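Local coordinates for separin (Saccharomyces cerevisiae, PDB 5U1T), which cleaves the cohesin subunit Scc1 as a caspase-like cysteine protease at anaphase onset, so that sister chromatids can separate, and is held inactive by securin until then, at residues F459-M464 / M503-L507; I490-F496 / Y508-I513. One frame throughout, in Å; residues are numbered along the deposited sequence.

Interaction 1: residues F459-M464 / M503-L507; sequences FNVYCM and MLSVL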
loop_
_atom_site.group_PDB
_atom_site.type_symbol
_atom_site.label_atom_id
_atom_site.label_comp_id
_atom_site.label_asym_id
_atom_site.label_seq_id
_atom_site.Cartn_x
_atom_site.Cartn_y
_atom_site.Cartn_z
ATOM N N PHE A 459 -1.952 35.436 -18.725
ATOM C CA PHE A 459 -0.734 35.039 -18.052
ATOM C C PHE A 459 0.211 36.210 -18.143
ATOM O O PHE A 459 1.066 36.292 -19.027
ATOM C CB PHE A 459 -0.150 33.762 -18.650
ATOM C CG PHE A 459 0.817 33.071 -17.754
ATOM C CD1 PHE A 459 0.369 32.338 -16.676
ATOM C CD2 PHE A 459 2.177 33.160 -17.985
ATOM C CE1 PHE A 459 1.267 31.684 -15.829
ATOM C CE2 PHE A 459 3.085 32.513 -17.149
ATOM C CZ PHE A 459 2.627 31.779 -16.070
ATOM N N ASN A 460 0.014 37.128 -17.206
ATOM C CA ASN A 460 0.644 38.447 -17.231
ATOM C C ASN A 460 0.868 38.913 -15.809
ATOM O O ASN A 460 -0.058 38.888 -15.004
ATOM C CB ASN A 460 -0.241 39.448 -18.014
ATOM C CG ASN A 460 0.335 40.861 -18.056
ATOM O OD1 ASN A 460 0.051 41.688 -17.182
ATOM N ND2 ASN A 460 1.114 41.150 -19.100
ATOM N N VAL A 461 2.089 39.342 -15.505
ATOM C CA VAL A 461 2.458 39.693 -14.138
ATOM C C VAL A 461 1.613 40.797 -13.461
ATOM O O VAL A 461 1.467 40.760 -12.238
ATOM C CB VAL A 461 3.937 40.110 -14.067
ATOM C CG1 VAL A 461 4.138 41.447 -14.674
ATOM C CG2 VAL A 461 4.409 40.135 -12.639
ATOM N N TYR A 462 1.041 41.759 -14.196
ATOM C CA TYR A 462 0.285 42.813 -13.513
ATOM C C TYR A 462 -1.023 42.232 -13.009
ATOM O O TYR A 462 -1.717 42.844 -12.207
ATOM C CB TYR A 462 0.043 44.060 -14.410
ATOM C CG TYR A 462 1.328 44.797 -14.696
ATOM C CD1 TYR A 462 1.917 45.606 -13.725
ATOM C CD2 TYR A 462 1.982 44.643 -15.904
ATOM C CE1 TYR A 462 3.113 46.258 -13.965
ATOM C CE2 TYR A 462 3.166 45.264 -16.147
ATOM C CZ TYR A 462 3.731 46.085 -15.186
ATOM O OH TYR A 462 4.929 46.721 -15.445
ATOM N N CYS A 463 -1.342 41.025 -13.451
ATOM C CA CYS A 463 -2.472 40.299 -12.876
ATOM C C CYS A 463 -2.250 39.891 -11.405
ATOM O O CYS A 463 -3.213 39.594 -10.706
ATOM C CB CYS A 463 -2.792 39.069 -13.721
ATOM S SG CYS A 463 -3.754 39.427 -15.212
ATOM N N MET A 464 -1.002 39.896 -10.938
ATOM C CA MET A 464 -0.720 39.625 -9.532
ATOM C C MET A 464 -1.251 40.703 -8.589
ATOM O O MET A 464 -1.346 40.464 -7.384
ATOM C CB MET A 464 0.778 39.464 -9.302
ATOM C CG MET A 464 1.444 38.429 -10.207
ATOM S SD MET A 464 0.809 36.740 -10.052
ATOM C CE MET A 464 0.817 36.624 -8.289
ATOM N N MET A 503 6.003 33.124 -11.779
ATOM C CA MET A 503 4.891 32.624 -12.568
ATOM C C MET A 503 5.317 31.529 -13.538
ATOM O O MET A 503 4.594 30.540 -13.711
ATOM C CB MET A 503 4.231 33.759 -13.353
ATOM C CG MET A 503 3.440 34.704 -12.500
ATOM S SD MET A 503 2.834 36.112 -13.454
ATOM C CE MET A 503 1.603 35.344 -14.529
ATOM N N LEU A 504 6.465 31.720 -14.193
ATOM C CA LEU A 504 6.948 30.727 -15.150
ATOM C C LEU A 504 7.334 29.408 -14.427
ATOM O O LEU A 504 7.110 28.303 -14.949
ATOM C CB LEU A 504 8.126 31.278 -15.949
ATOM C CG LEU A 504 7.798 32.345 -17.002
ATOM C CD1 LEU A 504 9.066 32.981 -17.526
ATOM C CD2 LEU A 504 6.989 31.785 -18.158
ATOM N N SER A 505 7.884 29.536 -13.224
ATOM C CA SER A 505 8.334 28.393 -12.443
ATOM C C SER A 505 7.179 27.475 -11.993
ATOM O O SER A 505 7.212 26.266 -12.204
ATOM C CB SER A 505 9.113 28.879 -11.227
ATOM O OG SER A 505 9.764 27.792 -10.599
ATOM N N VAL A 506 6.155 28.063 -11.390
ATOM C CA VAL A 506 4.997 27.296 -10.984
ATOM C C VAL A 506 4.272 26.735 -12.192
ATOM O O VAL A 506 3.873 25.580 -12.177
ATOM C CB VAL A 506 4.031 28.135 -10.126
ATOM C CG1 VAL A 506 2.744 27.394 -9.885
ATOM C CG2 VAL A 506 4.690 28.488 -8.804
ATOM N N LEU A 507 4.123 27.518 -13.258
ATOM C CA LEU A 507 3.378 27.031 -14.430
ATOM C C LEU A 507 4.099 25.894 -15.162
ATOM O O LEU A 507 3.473 24.901 -15.482
ATOM C CB LEU A 507 3.078 28.156 -15.424
ATOM C CG LEU A 507 2.264 27.723 -16.657
ATOM C CD1 LEU A 507 0.776 27.870 -16.449
ATOM C CD2 LEU A 507 2.710 28.462 -17.898
#
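The Phe459 ring lies between Met503 and Leu507, side chains one helical turn apart on helix 501-509. Over one face sits the Met503 methyl, with CE 3.8 Å from the ring centroid and only 6° off the normal, a CH-pi contact centred on the ring. Leu507 lies over the opposite face: its CD2 is 4.2 Å from the centroid and stands 27° off the normal. At the edge, Phe459 CZ meets the backbone O of Met503 in the ring plane at 3.3 Å, while Leu504 CD2 touches CE2 near that plane. The ring thus enters the helix surface rim first, and CZ also packs against the CB atoms of Met503 and Leu507. With CG anti to the backbone N (chi1 -161°), Phe459 carries its ring out from the loop toward the helix.

Met503 comes from the opposite direction. Its chain runs extended through chi2 and bends only at chi3, which turns CE over the ring and leaves SD higher above the same face, 5.2 Å from the centroid. The same sulfur lies 3.7 Å from Val461 CA and 4.0 Å from Met464 SD, where the two methionines slide past each other. Within segment 459-464, Asn460 OD1 accepts from Tyr462 N, the donor standing above the carbonyl plane, and so forms an Asx turn that leads into the 3-10 segment 461-464.

Phe455 and Phe496 meet the Phe459 ring from outside the two segments, and helix 470-485 packs on Met464. The contact is entirely buried and away from the predicted active site, a Met-aromatic and CH-pi packing of an interhelical loop against a helix in the all-helical region of separase.

Interaction 2: residues I490-F496 / Y508-I513; sequences ITKFIEF and YGNSSI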
loop_
_atom_site.group_PDB
_atom_site.type_symbol
_atom_site.label_atom_id
_atom_site.label_comp_id
_atom_site.label_asym_id
_atom_site.label_seq_id
_atom_site.Cartn_x
_atom_site.Cartn_y
_atom_site.Cartn_z
ATOM N N ILE A 490 0.752 22.833 -26.231
ATOM C CA ILE A 490 2.097 23.184 -26.677
ATOM C C ILE A 490 3.113 22.173 -26.131
ATOM O O ILE A 490 2.967 21.649 -25.016
ATOM C CB ILE A 490 2.479 24.630 -26.257
ATOM C CG1 ILE A 490 3.019 24.674 -24.829
ATOM C CG2 ILE A 490 1.284 25.580 -26.424
ATOM C CD1 ILE A 490 3.161 26.064 -24.281
ATOM N N THR A 491 4.128 21.873 -26.936
ATOM C CA THR A 491 5.062 20.799 -26.602
ATOM C C THR A 491 6.490 21.304 -26.487
ATOM O O THR A 491 7.396 20.530 -26.185
ATOM C CB THR A 491 5.015 19.647 -27.647
ATOM O OG1 THR A 491 5.258 20.167 -28.962
ATOM C CG2 THR A 491 3.658 18.953 -27.618
ATOM N N LYS A 492 6.691 22.593 -26.754
ATOM C CA LYS A 492 7.978 23.250 -26.545
ATOM C C LYS A 492 7.774 24.389 -25.552
ATOM O O LYS A 492 6.682 24.959 -25.462
ATOM C CB LYS A 492 8.563 23.788 -27.862
ATOM C CG LYS A 492 8.374 22.881 -29.091
ATOM C CD LYS A 492 9.013 21.497 -28.902
ATOM C CE LYS A 492 8.292 20.404 -29.717
ATOM N NZ LYS A 492 8.259 19.074 -28.991
ATOM N N PHE A 493 8.820 24.713 -24.802
ATOM C CA PHE A 493 8.818 25.866 -23.911
ATOM C C PHE A 493 8.572 27.198 -24.644
ATOM O O PHE A 493 9.331 27.575 -25.531
ATOM C CB PHE A 493 10.146 25.919 -23.171
ATOM C CG PHE A 493 10.333 27.138 -22.352
ATOM C CD1 PHE A 493 9.730 27.246 -21.103
ATOM C CD2 PHE A 493 11.124 28.178 -22.807
ATOM C CE1 PHE A 493 9.910 28.389 -20.329
ATOM C CE2 PHE A 493 11.311 29.312 -22.044
ATOM C CZ PHE A 493 10.708 29.428 -20.815
ATOM N N ILE A 494 7.487 27.881 -24.277
ATOM C CA ILE A 494 7.224 29.262 -24.671
ATOM C C ILE A 494 7.567 30.152 -23.494
ATOM O O ILE A 494 6.955 30.018 -22.437
ATOM C CB ILE A 494 5.726 29.511 -25.027
ATOM C CG1 ILE A 494 5.249 28.654 -26.201
ATOM C CG2 ILE A 494 5.472 30.986 -25.254
ATOM C CD1 ILE A 494 6.238 28.578 -27.302
ATOM N N GLU A 495 8.517 31.064 -23.628
ATOM C CA GLU A 495 8.725 31.993 -22.512
ATOM C C GLU A 495 7.706 33.117 -22.523
ATOM O O GLU A 495 7.883 34.119 -23.214
ATOM C CB GLU A 495 10.106 32.595 -22.537
ATOM C CG GLU A 495 10.281 33.523 -21.390
ATOM C CD GLU A 495 11.645 34.131 -21.378
ATOM O OE1 GLU A 495 12.074 34.622 -20.313
ATOM O OE2 GLU A 495 12.304 34.124 -22.436
ATOM N N PHE A 496 6.633 32.959 -21.770
ATOM C CA PHE A 496 5.517 33.871 -21.922
ATOM C C PHE A 496 5.901 35.306 -21.651
ATOM O O PHE A 496 6.636 35.596 -20.707
ATOM C CB PHE A 496 4.375 33.437 -21.033
ATOM C CG PHE A 496 3.782 32.129 -21.456
ATOM C CD1 PHE A 496 2.946 32.065 -22.559
ATOM C CD2 PHE A 496 4.094 30.947 -20.776
ATOM C CE1 PHE A 496 2.402 30.870 -22.952
ATOM C CE2 PHE A 496 3.558 29.747 -21.175
ATOM C CZ PHE A 496 2.708 29.707 -22.259
ATOM N N TYR A 508 5.390 26.023 -15.437
ATOM C CA TYR A 508 6.067 24.964 -16.171
ATOM C C TYR A 508 6.484 23.818 -15.246
ATOM O O TYR A 508 6.669 22.688 -15.694
ATOM C CB TYR A 508 7.276 25.510 -16.933
ATOM C CG TYR A 508 6.901 26.116 -18.269
ATOM C CD1 TYR A 508 6.641 25.306 -19.369
ATOM C CD2 TYR A 508 6.785 27.502 -18.434
ATOM C CE1 TYR A 508 6.279 25.847 -20.601
ATOM C CE2 TYR A 508 6.431 28.048 -19.672
ATOM C CZ TYR A 508 6.180 27.210 -20.753
ATOM O OH TYR A 508 5.821 27.725 -21.990
ATOM N N GLY A 509 6.617 24.115 -13.959
ATOM C CA GLY A 509 6.807 23.089 -12.960
ATOM C C GLY A 509 5.709 22.040 -13.052
ATOM O O GLY A 509 5.982 20.849 -12.949
ATOM N N ASN A 510 4.472 22.491 -13.263
ATOM C CA ASN A 510 3.323 21.601 -13.388
ATOM C C ASN A 510 3.199 20.953 -14.756
ATOM O O ASN A 510 2.367 20.077 -14.946
ATOM C CB ASN A 510 2.029 22.350 -13.086
ATOM C CG ASN A 510 1.731 22.423 -11.605
ATOM O OD1 ASN A 510 2.089 23.386 -10.921
ATOM N ND2 ASN A 510 1.077 21.391 -11.091
ATOM N N SER A 511 4.020 21.379 -15.706
ATOM C CA SER A 511 3.919 20.854 -17.061
ATOM C C SER A 511 4.815 19.634 -17.265
ATOM O O SER A 511 5.708 19.350 -16.467
ATOM C CB SER A 511 4.271 21.934 -18.098
ATOM O OG SER A 511 5.674 22.033 -18.298
ATOM N N SER A 512 4.574 18.923 -18.361
ATOM C CA SER A 512 5.389 17.770 -18.721
ATOM C C SER A 512 6.286 18.099 -19.904
ATOM O O SER A 512 6.871 17.201 -20.502
ATOM C CB SER A 512 4.510 16.569 -19.066
ATOM O OG SER A 512 3.825 16.786 -20.298
ATOM N N ILE A 513 6.376 19.378 -20.248
ATOM C CA ILE A 513 7.204 19.816 -21.362
ATOM C C ILE A 513 8.660 19.525 -21.048
ATOM O O ILE A 513 9.110 19.760 -19.939
ATOM C CB ILE A 513 7.000 21.315 -21.662
ATOM C CG1 ILE A 513 5.522 21.572 -21.996
ATOM C CG2 ILE A 513 7.925 21.762 -22.782
ATOM C CD1 ILE A 513 5.176 23.022 -22.277
#
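Thr491 and Ile513 mark the closest backbone approach, with CA atoms 5.7 Å apart, where the irregular segment 490-496 passes the chain leaving helix 501-509. Farther along, Tyr508 reaches across to the loop. Its OH donates a hydrogen bond to Ile494 O at 2.6 Å, arriving tilted about 20° from the carbonyl plane. Over the face of the Tyr508 ring, Phe493 places CD1 near the centre, and Phe493 CE1 comes to 3.6 Å from Tyr508 CE2; the two planes are inclined at 50°. Phe496 meets Tyr508 rim to rim instead, the planes only 25° apart and Phe496 CE2 3.7 Å from Tyr508 CE2. Phe493, Phe496 and Tyr508 therefore form an aromatic cluster between the interhelical loop and the end region of helix 501-509; Phe529 of helix 523-533 also packs on Tyr508. The second apolar patch is built on Ile513, whose two branches divide the work: CD1 lies 3.7 Å from Ile490 CG1, and CG2 rests on the loop backbone between Thr491 O and Phe493 N. Past the helix, Tyr508 O accepts from both Ser511 N and Ser511 OG, the hydroxyl donating in the carbonyl plane to a lone pair of Tyr508 O, bonds that tie together the turn leading to Ile513.

How the interactions relate
Both interactions pack loops against the same element, helix 501-509 and the chain that follows it, and their four segments alternate along the sequence. Interaction 1 is fully buried and held by apolar side-chain packing, with no hydrogen bond between its segments and with sulfur and methyl groups set round one phenylalanine. Interaction 2 is only partly buried: Thr491 and Lys492 lie exposed at its border, and a tyrosine hydroxyl adds a polar link to the aromatic packing. Phe496 joins the two, its CE2 lying 3.6 Å from Leu507 CD2 and its CB 3.8 Å from Phe459 CD2. The apolar packing is thus continuous from the buried contact to the more superficial one, the two contact centres lying about 13 Å apart.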